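Local structure of LP15968p (Drosophila melanogaster, 3MN8) at residues K62-G67 and A77-R82. The protein is a zinc metallocarboxypeptidase, captured here as its active first carboxypeptidase domain, that removes C-terminal arginine or lysine from peptides and proteins. Sequence-based numbering, arbitrary orientation.
Sequences KVHFLG and ALQISR. With NAG (2-acetamido-2-deoxy-beta-D-glucopyranose), chain E.
The edge beta hairpin of the M14 carboxypeptidase sheet pairs Lys62 with Gln79, Val63 with Leu78 and His64 with Ala77, antiparallel; strand 61-68 is outermost, and strand 74-80 continues the sheet to strand 136-140. Lys62 and Gln79 exchange two backbone hydrogen bonds, as do His64 and Ala77, with His64 N 2.8 Å from Ala77 O. On the face of His64, Ala77 and Gln79 a side-chain bond runs diagonally between pairs: His64 NE2 donates to Gln79 OE1 at 2.6 Å. The amide oxygen lies near the imidazole plane, but the donor is tilted 31° from the carbonyl plane, and ring and amide planes stand 42° apart. Chi1 of -59° sets His64 CG beside its own backbone N, and the ring turns its NE2/CD2 edge to Gln79. The His64 ring also meets Tyr138. On the other face Val63 CG2 touches Leu78 CD1 at 3.7 Å, both residues packing on Phe50 of helix 43-56. Beyond the strand, poorly ordered Arg82 reaches the Asn133-linked glycan, NH2 donating to NAG O5 at 3.2 Å. Donation from NE2 would restrict the rotation of the imidazole and is consistent with a proton on that nitrogen, while the Gln79 amide also reaches Asp136 through a weak hydrogen bond.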
ATOM      1  N   LYS A  62       1.442  -4.486  17.204  1.00 35.02           N
ATOM      2  CA  LYS A  62       0.455  -5.556  17.334  1.00 30.39           C
ATOM      3  C   LYS A  62       0.471  -6.455  16.112  1.00 28.39           C
ATOM      4  O   LYS A  62       0.519  -5.972  14.987  1.00 46.87           O
ATOM      5  CB  LYS A  62      -0.946  -4.974  17.523  1.00 30.47           C
ATOM      6  CG  LYS A  62      -2.041  -6.026  17.652  1.00 30.64           C
ATOM      7  CD  LYS A  62      -3.365  -5.374  18.024  1.00 54.70           C
ATOM      8  CE  LYS A  62      -4.495  -6.380  18.036  1.00 69.86           C
ATOM      9  NZ  LYS A  62      -4.178  -7.550  18.896  1.00 80.84           N
ATOM     10  N   VAL A  63       0.439  -7.765  16.336  1.00 34.91           N
ATOM     11  CA  VAL A  63       0.450  -8.724  15.241  1.00 29.54           C
ATOM     12  C   VAL A  63      -0.953  -9.151  14.876  1.00 36.36           C
ATOM     13  O   VAL A  63      -1.769  -9.436  15.749  1.00 43.80           O
ATOM     14  CB  VAL A  63       1.239  -9.982  15.591  1.00 32.11           C
ATOM     15  CG1 VAL A  63       1.012 -11.042  14.538  1.00 24.81           C
ATOM     16  CG2 VAL A  63       2.728  -9.659  15.729  1.00 45.17           C
ATOM     17  N   HIS A  64      -1.208  -9.208  13.575  1.00 38.10           N
ATOM     18  CA  HIS A  64      -2.492  -9.609  13.031  1.00 28.92           C
ATOM     19  C   HIS A  64      -2.341 -10.829  12.136  1.00 32.63           C
ATOM     20  O   HIS A  64      -1.452 -10.873  11.276  1.00 24.23           O
ATOM     21  CB  HIS A  64      -3.083  -8.456  12.237  1.00 22.95           C
ATOM     22  CG  HIS A  64      -3.281  -7.222  13.057  1.00 39.46           C
ATOM     23  ND1 HIS A  64      -4.444  -6.975  13.755  1.00 43.38           N
ATOM     24  CD2 HIS A  64      -2.452  -6.186  13.321  1.00 39.20           C
ATOM     25  CE1 HIS A  64      -4.330  -5.829  14.400  1.00 41.58           C
ATOM     26  NE2 HIS A  64      -3.132  -5.328  14.150  1.00 43.02           N
ATOM     27  N   PHE A  65      -3.207 -11.817  12.358  1.00 35.57           N
ATOM     28  CA  PHE A  65      -3.259 -13.031  11.541  1.00 34.67           C
ATOM     29  C   PHE A  65      -4.271 -12.823  10.418  1.00 35.89           C
ATOM     30  O   PHE A  65      -5.433 -12.494  10.678  1.00 39.35           O
ATOM     31  CB  PHE A  65      -3.656 -14.221  12.418  1.00 33.72           C
ATOM     32  CG  PHE A  65      -4.008 -15.469  11.654  1.00 37.65           C
ATOM     33  CD1 PHE A  65      -5.317 -15.727  11.280  1.00 42.21           C
ATOM     34  CD2 PHE A  65      -3.036 -16.397  11.338  1.00 45.07           C
ATOM     35  CE1 PHE A  65      -5.642 -16.877  10.586  1.00 51.23           C
ATOM     36  CE2 PHE A  65      -3.356 -17.552  10.652  1.00 52.74           C
ATOM     37  CZ  PHE A  65      -4.661 -17.791  10.272  1.00 59.29           C
ATOM     38  N   LEU A  66      -3.823 -12.992   9.176  1.00 33.29           N
ATOM     39  CA  LEU A  66      -4.667 -12.762   8.004  1.00 22.25           C
ATOM     40  C   LEU A  66      -5.130 -14.095   7.446  1.00 35.97           C
ATOM     41  O   LEU A  66      -6.208 -14.200   6.859  1.00 50.43           O
ATOM     42  CB  LEU A  66      -3.894 -12.005   6.929  1.00 21.67           C
ATOM     43  CG  LEU A  66      -3.199 -10.714   7.367  1.00 24.05           C
ATOM     44  CD1 LEU A  66      -2.646  -9.992   6.168  1.00 26.39           C
ATOM     45  CD2 LEU A  66      -4.158  -9.816   8.094  1.00 21.34           C
ATOM     46  N   GLY A  67      -4.310 -15.120   7.625  1.00 28.56           N
ATOM     47  CA  GLY A  67      -4.681 -16.441   7.177  1.00 39.16           C
ATOM     48  C   GLY A  67      -3.450 -17.288   6.990  1.00 42.10           C
ATOM     49  O   GLY A  67      -2.361 -16.906   7.404  1.00 38.71           O
ATOM     50  N   ALA A  77       0.579  -9.712   9.606  1.00 39.26           N
ATOM     51  CA  ALA A  77       0.760  -8.276   9.409  1.00 35.21           C
ATOM     52  C   ALA A  77       1.024  -7.586  10.730  1.00 37.60           C
ATOM     53  O   ALA A  77       0.236  -7.714  11.664  1.00 38.73           O
ATOM     54  CB  ALA A  77      -0.457  -7.663   8.757  1.00 26.66           C
ATOM     55  N   LEU A  78       2.126  -6.843  10.802  1.00 37.75           N
ATOM     56  CA  LEU A  78       2.421  -6.076  11.998  1.00 24.31           C
ATOM     57  C   LEU A  78       1.840  -4.697  11.856  1.00 22.88           C
ATOM     58  O   LEU A  78       2.219  -3.957  10.951  1.00 28.68           O
ATOM     59  CB  LEU A  78       3.928  -5.959  12.230  1.00 24.56           C
ATOM     60  CG  LEU A  78       4.345  -5.342  13.577  1.00 32.85           C
ATOM     61  CD1 LEU A  78       4.098  -6.322  14.726  1.00 18.74           C
ATOM     62  CD2 LEU A  78       5.812  -4.889  13.585  1.00 27.85           C
ATOM     63  N   GLN A  79       0.923  -4.359  12.755  1.00 21.70           N
ATOM     64  CA  GLN A  79       0.414  -2.997  12.888  1.00 25.02           C
ATOM     65  C   GLN A  79       1.245  -2.148  13.841  1.00 26.28           C
ATOM     66  O   GLN A  79       1.615  -2.596  14.922  1.00 25.40           O
ATOM     67  CB  GLN A  79      -1.018  -3.017  13.399  1.00 21.91           C
ATOM     68  CG  GLN A  79      -1.483  -1.703  13.934  1.00 18.88           C
ATOM     69  CD  GLN A  79      -2.814  -1.832  14.616  1.00 27.67           C
ATOM     70  OE1 GLN A  79      -3.179  -2.910  15.079  1.00 23.97           O
ATOM     71  NE2 GLN A  79      -3.551  -0.732  14.690  1.00 22.10           N
ATOM     72  N   ILE A  80       1.508  -0.911  13.430  1.00 36.89           N
ATOM     73  CA  ILE A  80       2.181   0.086  14.254  1.00 29.57           C
ATOM     74  C   ILE A  80       1.296   1.319  14.331  1.00 38.64           C
ATOM     75  O   ILE A  80       0.874   1.849  13.301  1.00 46.25           O
ATOM     76  CB  ILE A  80       3.508   0.500  13.624  1.00 29.78           C
ATOM     77  CG1 ILE A  80       4.430  -0.719  13.510  1.00 26.12           C
ATOM     78  CG2 ILE A  80       4.140   1.628  14.427  1.00 29.42           C
ATOM     79  CD1 ILE A  80       5.627  -0.529  12.615  1.00 24.69           C
ATOM     80  N   SER A  81       1.012   1.782  15.543  1.00 44.17           N
ATOM     81  CA  SER A  81       0.115   2.917  15.719  1.00 35.33           C
ATOM     82  C   SER A  81       0.436   3.675  16.990  1.00 42.77           C
ATOM     83  O   SER A  81       1.172   3.178  17.842  1.00 54.55           O
ATOM     84  CB  SER A  81      -1.317   2.422  15.790  1.00 30.48           C
ATOM     85  OG  SER A  81      -1.437   1.468  16.823  1.00 52.60           O
ATOM     86  N   ARG A  82      -0.121   4.878  17.122  1.00 48.91           N
ATOM     87  CA  ARG A  82       0.013   5.638  18.365  1.00 49.95           C
ATOM     88  C   ARG A  82      -0.492   4.748  19.487  1.00 55.03           C
ATOM     89  O   ARG A  82       0.176   4.575  20.512  1.00 60.88           O
ATOM     90  CB  ARG A  82      -0.785   6.951  18.294  1.00 52.35           C
ATOM     91  CG  ARG A  82      -0.817   7.788  19.581  1.00 51.74           C
ATOM     92  CD  ARG A  82      -0.327   9.212  19.347  1.00 63.09           C
ATOM     93  NE  ARG A  82      -1.346  10.218  19.618  1.00 68.45           N
ATOM     94  CZ  ARG A  82      -1.116  11.522  19.788  1.00 78.65           C
ATOM     95  NH1 ARG A  82      -2.136  12.337  20.025  1.00 72.22           N
ATOM     96  NH2 ARG A  82       0.115  12.023  19.731  1.00 83.50           N
TER
HETATM   97  C1  NAG E 501       3.463  11.193  19.603  1.00 55.32           C
HETATM   98  C2  NAG E 501       3.745  12.676  19.838  1.00 67.95           C
HETATM   99  C3  NAG E 501       4.371  12.957  21.200  1.00 79.93           C
HETATM  100  C4  NAG E 501       3.672  12.153  22.295  1.00 73.40           C
HETATM  101  C5  NAG E 501       3.523  10.699  21.872  1.00 59.12           C
HETATM  102  C6  NAG E 501       2.754   9.914  22.917  1.00 76.10           C
HETATM  103  C7  NAG E 501       5.835  12.979  18.485  1.00 67.71           C
HETATM  104  C8  NAG E 501       6.451  11.680  18.938  1.00 71.95           C
HETATM  105  N2  NAG E 501       4.550  13.238  18.759  1.00 73.78           N
HETATM  106  O3  NAG E 501       4.278  14.344  21.465  1.00 89.80           O
HETATM  107  O4  NAG E 501       4.400  12.219  23.504  1.00 76.08           O
HETATM  108  O5  NAG E 501       2.776  10.632  20.687  1.00 39.80           O
HETATM  109  O6  NAG E 501       1.395  10.282  22.804  1.00 77.28           O
HETATM  110  O7  NAG E 501       6.521  13.782  17.852  1.00 46.04           O